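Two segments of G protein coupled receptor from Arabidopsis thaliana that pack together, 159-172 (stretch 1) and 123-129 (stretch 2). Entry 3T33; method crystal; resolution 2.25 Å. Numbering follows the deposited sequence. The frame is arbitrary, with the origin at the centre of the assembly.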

# COMPACT_ATOMS: atom_id res chain seq x y z
N GLY A 159 -24.59 -3.66 -5.81
CA GLY A 159 -25.61 -3.47 -4.76
C GLY A 159 -25.15 -2.59 -3.60
O GLY A 159 -25.97 -2.16 -2.74
N ILE A 160 -23.86 -2.30 -3.54
CA ILE A 160 -23.37 -1.46 -2.45
C ILE A 160 -23.93 -0.04 -2.53
O ILE A 160 -23.95 0.57 -3.60
CB ILE A 160 -21.79 -1.46 -2.38
CG1 ILE A 160 -21.27 -2.84 -1.90
CG2 ILE A 160 -21.26 -0.41 -1.43
CD1 ILE A 160 -19.81 -3.15 -2.29
N ARG A 161 -24.37 0.49 -1.39
CA ARG A 161 -24.83 1.86 -1.33
C ARG A 161 -24.11 2.63 -0.24
O ARG A 161 -23.72 2.05 0.78
CB ARG A 161 -26.35 1.89 -1.03
CG ARG A 161 -27.22 1.12 -2.06
CD ARG A 161 -27.36 1.94 -3.33
NE ARG A 161 -28.10 1.10 -4.28
CZ ARG A 161 -27.54 0.25 -5.14
NH1 ARG A 161 -26.19 0.10 -5.18
NH2 ARG A 161 -28.35 -0.50 -5.91
N LEU A 162 -23.93 3.93 -0.43
CA LEU A 162 -23.18 4.73 0.53
C LEU A 162 -24.10 5.54 1.40
O LEU A 162 -24.71 6.48 0.89
CB LEU A 162 -22.25 5.70 -0.20
CG LEU A 162 -21.47 5.07 -1.35
CD1 LEU A 162 -20.77 6.16 -2.15
CD2 LEU A 162 -20.44 4.07 -0.79
N PRO A 163 -24.15 5.26 2.73
CA PRO A 163 -24.94 6.17 3.61
C PRO A 163 -24.46 7.61 3.51
O PRO A 163 -23.28 7.84 3.34
CB PRO A 163 -24.65 5.66 5.03
CG PRO A 163 -23.92 4.36 4.92
CD PRO A 163 -23.39 4.25 3.50
N SER A 164 -25.36 8.61 3.64
CA SER A 164 -24.93 10.04 3.60
C SER A 164 -24.00 10.37 4.77
O SER A 164 -23.29 11.39 4.81
CB SER A 164 -26.15 10.96 3.64
OG SER A 164 -26.79 10.89 4.92
N ASP A 165 -24.05 9.47 5.73
CA ASP A 165 -23.28 9.43 6.95
C ASP A 165 -21.73 9.16 6.79
O ASP A 165 -20.92 9.48 7.68
CB ASP A 165 -23.90 8.24 7.71
CG ASP A 165 -23.78 8.35 9.17
OD1 ASP A 165 -23.14 9.31 9.61
OD2 ASP A 165 -24.34 7.49 9.88
N LEU A 166 -21.34 8.51 5.70
CA LEU A 166 -19.95 7.96 5.59
C LEU A 166 -18.86 9.01 5.69
O LEU A 166 -19.08 10.13 5.31
CB LEU A 166 -19.79 7.22 4.27
CG LEU A 166 -20.00 5.70 4.30
CD1 LEU A 166 -19.45 5.19 2.99
CD2 LEU A 166 -19.31 4.99 5.47
N PRO A 167 -17.68 8.65 6.21
CA PRO A 167 -16.58 9.63 6.07
C PRO A 167 -15.97 9.71 4.66
O PRO A 167 -16.51 9.12 3.73
CB PRO A 167 -15.55 9.18 7.09
CG PRO A 167 -15.91 7.77 7.44
CD PRO A 167 -17.35 7.52 7.09
N TYR A 168 -14.85 10.42 4.50
CA TYR A 168 -14.26 10.61 3.15
C TYR A 168 -12.94 9.86 2.89
O TYR A 168 -12.48 9.80 1.76
CB TYR A 168 -14.08 12.12 2.82
CG TYR A 168 -15.44 12.77 2.84
CD1 TYR A 168 -16.19 12.83 1.68
CD2 TYR A 168 -16.01 13.20 4.04
CE1 TYR A 168 -17.44 13.35 1.68
CE2 TYR A 168 -17.33 13.69 4.04
CZ TYR A 168 -18.02 13.77 2.85
OH TYR A 168 -19.30 14.28 2.77
N GLU A 169 -12.36 9.31 3.94
CA GLU A 169 -11.04 8.84 3.89
C GLU A 169 -10.96 7.38 3.32
O GLU A 169 -11.95 6.86 2.77
CB GLU A 169 -10.36 9.02 5.27
CG GLU A 169 -11.14 8.54 6.45
CD GLU A 169 -11.41 7.03 6.41
OE1 GLU A 169 -12.34 6.64 5.69
OE2 GLU A 169 -10.71 6.26 7.10
N LEU A 170 -9.79 6.76 3.41
CA LEU A 170 -9.53 5.55 2.58
C LEU A 170 -9.97 4.34 3.29
O LEU A 170 -10.43 3.43 2.67
CB LEU A 170 -8.03 5.36 2.24
CG LEU A 170 -7.47 4.95 0.86
CD1 LEU A 170 -6.24 4.02 1.03
CD2 LEU A 170 -8.42 4.41 -0.09
N LEU A 171 -9.76 4.26 4.59
CA LEU A 171 -10.10 3.02 5.29
C LEU A 171 -11.60 2.78 5.48
O LEU A 171 -12.08 1.63 5.35
CB LEU A 171 -9.31 2.91 6.58
CG LEU A 171 -8.04 2.06 6.47
CD1 LEU A 171 -7.17 2.46 5.34
CD2 LEU A 171 -7.23 1.99 7.73
N TYR A 172 -12.38 3.86 5.66
CA TYR A 172 -13.86 3.73 5.99
C TYR A 172 -14.80 4.55 5.11
O TYR A 172 -15.97 4.24 4.99
CB TYR A 172 -14.14 3.94 7.50
CG TYR A 172 -13.39 2.92 8.38
CD1 TYR A 172 -13.68 1.54 8.33
CD2 TYR A 172 -12.39 3.33 9.24
CE1 TYR A 172 -13.00 0.63 9.12
CE2 TYR A 172 -11.69 2.41 10.04
CZ TYR A 172 -12.00 1.08 9.96
OH TYR A 172 -11.30 0.20 10.74
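Stretch 2 (123-129) RVTFICG

Two loops can pack closely without sharing a strand register, provided that side chains fill the gaps and water reaches the backbone groups left between them. The contact between 159-172 and 123-129, which buries 536 Å² in all, illustrates the principle. Neither segment forms a regular helix or strand. Stretch 1 bends through a type I turn from Pro163 to Leu166, closed by Leu166 N to Pro163 O at 3.1 Å, and stretch 2 folds back on itself where Gly129 N donates to Thr125 O at 2.9 Å. The backbones come nearest at Leu171 and Cys128 and at Tyr172 and Thr125, each pair with CA atoms 5.9 Å apart. From Leu171 to Tyr172 the partner steps back from Cys128 to Thr125, so at this point the two segments run in opposite senses.

Val124 covers the most surface. Its CB points toward stretch 1, and two residues before the turn, Ile160 and Leu162, and its last residue, Leu166, gather at the two methyls: Val124 CG2 lies 3.6 Å from Ile160 CG2, while Val124 CG1 meets Leu166 CD1 at 3.5 Å and Leu162 CD2 at 3.8 Å. The main chain here is bridged by water 1, which accepts from Val124 N (3.1 Å) and donates to Tyr172 O (2.6 Å).

Tyr172 follows. Its CB points away, yet the ring swings back so that Tyr172 CE1 rests 3.7 Å from Cys128 CB and 3.7 Å from Arg123 NE, lying over one face of the guanidinium. Cys128 SG approaches the Tyr172 ring obliquely, 4.6 Å from its centroid.

Leu171 joins polar and apolar contacts. Thr125 OG1 donates to Leu171 O at 2.6 Å and accepts from Cys128 N at 3.1 Å, so one hydroxyl both ties the loops together and braces the bend of stretch 2. Beyond it, Ile127 CD1 packs 3.9 Å from Leu171 CD1 and 3.7 Å from Leu170 CD1, while water 3 links Ile127 N (3.1 Å) to Leu170 O (2.8 Å).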

# COMPACT_ATOMS: atom_id res chain seq x y z
N ARG A 123 -19.40 -2.13 6.27
CA ARG A 123 -18.12 -1.65 5.72
C ARG A 123 -18.17 -1.57 4.20
O ARG A 123 -18.60 -2.45 3.51
CB ARG A 123 -16.94 -2.51 6.17
CG ARG A 123 -16.75 -2.70 7.70
CD ARG A 123 -16.47 -1.41 8.44
NE ARG A 123 -15.82 -1.66 9.73
CZ ARG A 123 -16.22 -1.12 10.89
NH1 ARG A 123 -17.28 -0.29 10.93
NH2 ARG A 123 -15.55 -1.37 12.01
N VAL A 124 -17.72 -0.47 3.66
CA VAL A 124 -17.91 -0.23 2.25
C VAL A 124 -16.55 -0.09 1.41
O VAL A 124 -16.56 0.05 0.18
CB VAL A 124 -18.81 1.01 2.23
CG1 VAL A 124 -18.19 2.21 1.57
CG2 VAL A 124 -20.24 0.65 1.86
N THR A 125 -15.40 -0.17 2.05
CA THR A 125 -14.13 0.10 1.31
C THR A 125 -13.35 -1.16 0.84
O THR A 125 -13.62 -2.31 1.25
CB THR A 125 -13.16 0.99 2.13
OG1 THR A 125 -12.68 0.23 3.24
CG2 THR A 125 -13.88 2.28 2.67
N PHE A 126 -12.35 -0.91 -0.02
CA PHE A 126 -11.46 -2.01 -0.44
C PHE A 126 -10.73 -2.67 0.73
O PHE A 126 -10.71 -3.91 0.82
CB PHE A 126 -10.43 -1.51 -1.48
CG PHE A 126 -9.65 -2.61 -2.14
CD1 PHE A 126 -10.17 -3.29 -3.20
CD2 PHE A 126 -8.36 -2.91 -1.73
CE1 PHE A 126 -9.45 -4.31 -3.82
CE2 PHE A 126 -7.64 -3.89 -2.37
CZ PHE A 126 -8.19 -4.60 -3.40
N ILE A 127 -10.13 -1.87 1.60
CA ILE A 127 -9.19 -2.40 2.59
C ILE A 127 -9.93 -2.87 3.85
O ILE A 127 -9.48 -3.79 4.55
CB ILE A 127 -8.16 -1.32 2.98
CG1 ILE A 127 -7.23 -0.93 1.81
CG2 ILE A 127 -7.37 -1.71 4.21
CD1 ILE A 127 -6.50 0.49 2.06
N CYS A 128 -11.08 -2.25 4.14
CA CYS A 128 -11.76 -2.59 5.38
C CYS A 128 -13.16 -3.17 5.25
O CYS A 128 -13.72 -3.61 6.24
CB CYS A 128 -11.73 -1.41 6.36
SG CYS A 128 -10.13 -1.21 7.08
N GLY A 129 -13.71 -3.20 4.04
CA GLY A 129 -15.11 -3.58 3.84
C GLY A 129 -15.36 -4.50 2.68
O GLY A 129 -14.46 -5.18 2.14
O HOH W 1 -16.95 1.87 5.46
O HOH W 2 -14.89 -0.16 4.87
O HOH W 3 -10.09 1.16 1.09